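Local coordinates for protein 2-oxoglutarate-dependent dioxygenase DAO (Oryza sativa subsp. indica, PDB 6KUN) that acts as an iron-dependent 2-oxoglutarate dioxygenase that probably inactivates the plant hormone auxin by oxidising indole-3-acetic acid to 2-oxoindole-3-acetic acid, at residues I7-A12 against I128-G133. Sequence-based numbering, arbitrary orientation.
Sequences IDLRLA and IVDVAG
The carboxylate of D130 meets L9 at one oxygen and not over a face: methyl CD1 of L9 stands 4.0 Å from OD2 of D130, tilted about 31° out of the carboxylate plane. The other oxygen, OD1, makes a salt bridge with K134, one turn further along helix 111-138. A second carboxylate, that of D8, serves its own segment, where OD1 accepts from L11 N at 2.9 Å on its anti side. This Asx motif, together with the A12 N to D8 O backbone bond, shapes the turn that leaves edge strand 6-8 and carries L9.

From that turn L9 reaches the helix with CD1 fully extended from CA (chi2 -179°). CD1 of L9 also abuts CG2 of V131 at 3.7 Å, the two side chains crossing at about a right angle. V36 and F34 of the adjacent strand 33-37 extend this apolar layer, touching L9 and V131 respectively, so the N-terminal strand pair packs against the long helix flanking the jelly-roll core. With no hydrogen bond between the two segments, they are joined by van der Waals packing through a single leucine methyl, while the acidic groups find their polar partners locally.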
# COMPACT_ATOMS: atom_id res chain seq x y z
N ILE B 7 4.05 11.97 15.43
CA ILE B 7 4.39 13.38 15.42
C ILE B 7 4.06 13.94 14.05
O ILE B 7 4.50 13.40 13.03
CB ILE B 7 5.89 13.61 15.74
CG1 ILE B 7 6.24 13.05 17.12
CG2 ILE B 7 6.26 15.10 15.64
CD1 ILE B 7 5.46 13.69 18.26
N ASP B 8 3.31 15.03 14.02
CA ASP B 8 3.01 15.70 12.75
C ASP B 8 4.01 16.83 12.53
O ASP B 8 4.03 17.80 13.30
CB ASP B 8 1.57 16.22 12.73
CG ASP B 8 1.21 16.87 11.40
OD1 ASP B 8 1.94 17.77 10.97
OD2 ASP B 8 0.22 16.45 10.79
N LEU B 9 4.83 16.69 11.49
CA LEU B 9 5.98 17.56 11.30
C LEU B 9 5.56 18.93 10.82
O LEU B 9 6.26 19.92 11.09
CB LEU B 9 6.93 16.97 10.25
CG LEU B 9 7.77 15.75 10.61
CD1 LEU B 9 8.68 15.33 9.43
CD2 LEU B 9 8.59 16.08 11.81
N ARG B 10 4.45 19.03 10.07
CA ARG B 10 3.96 20.35 9.69
C ARG B 10 3.51 21.10 10.94
O ARG B 10 3.74 22.31 11.08
CB ARG B 10 2.83 20.22 8.67
CG ARG B 10 3.04 19.08 7.66
CD ARG B 10 1.89 18.91 6.63
NE ARG B 10 0.84 18.00 7.09
CZ ARG B 10 0.26 17.05 6.35
NH1 ARG B 10 0.64 16.84 5.08
NH2 ARG B 10 -0.67 16.28 6.88
N LEU B 11 2.88 20.39 11.87
CA LEU B 11 2.39 21.01 13.11
C LEU B 11 3.55 21.48 13.99
O LEU B 11 3.66 22.68 14.31
CB LEU B 11 1.47 20.01 13.82
CG LEU B 11 0.94 20.37 15.21
CD1 LEU B 11 0.09 21.61 15.10
CD2 LEU B 11 0.17 19.22 15.83
N ALA B 12 4.49 20.56 14.31
CA ALA B 12 5.62 20.89 15.18
C ALA B 12 6.37 22.14 14.71
O ALA B 12 6.56 22.37 13.53
CB ALA B 12 6.62 19.71 15.18
N ILE B 128 15.08 13.71 6.49
CA ILE B 128 15.82 13.40 7.71
C ILE B 128 16.52 14.66 8.22
O ILE B 128 16.66 14.83 9.42
CB ILE B 128 16.78 12.23 7.47
CG1 ILE B 128 17.24 11.50 8.73
CG2 ILE B 128 17.99 12.69 6.65
CD1 ILE B 128 16.43 11.71 9.97
N VAL B 129 16.90 15.56 7.31
CA VAL B 129 17.45 16.84 7.73
C VAL B 129 16.39 17.67 8.47
O VAL B 129 16.65 18.24 9.52
CB VAL B 129 18.02 17.59 6.52
CG1 VAL B 129 18.37 19.04 6.86
CG2 VAL B 129 19.26 16.86 5.98
N ASP B 130 15.17 17.71 7.92
CA ASP B 130 14.06 18.42 8.56
C ASP B 130 13.74 17.82 9.93
O ASP B 130 13.62 18.56 10.93
CB ASP B 130 12.82 18.39 7.65
CG ASP B 130 11.65 19.21 8.21
OD1 ASP B 130 11.87 20.35 8.65
OD2 ASP B 130 10.52 18.71 8.21
N VAL B 131 13.67 16.50 10.01
CA VAL B 131 13.47 15.86 11.30
C VAL B 131 14.61 16.20 12.27
O VAL B 131 14.37 16.60 13.42
CB VAL B 131 13.33 14.34 11.11
CG1 VAL B 131 13.31 13.67 12.48
CG2 VAL B 131 12.07 14.01 10.32
N ALA B 132 15.87 16.06 11.83
CA ALA B 132 16.98 16.41 12.73
C ALA B 132 16.85 17.84 13.26
O ALA B 132 17.03 18.09 14.45
CB ALA B 132 18.32 16.22 12.03
N GLY B 133 16.54 18.79 12.37
CA GLY B 133 16.39 20.18 12.79
C GLY B 133 15.32 20.37 13.85
O GLY B 133 15.50 21.14 14.81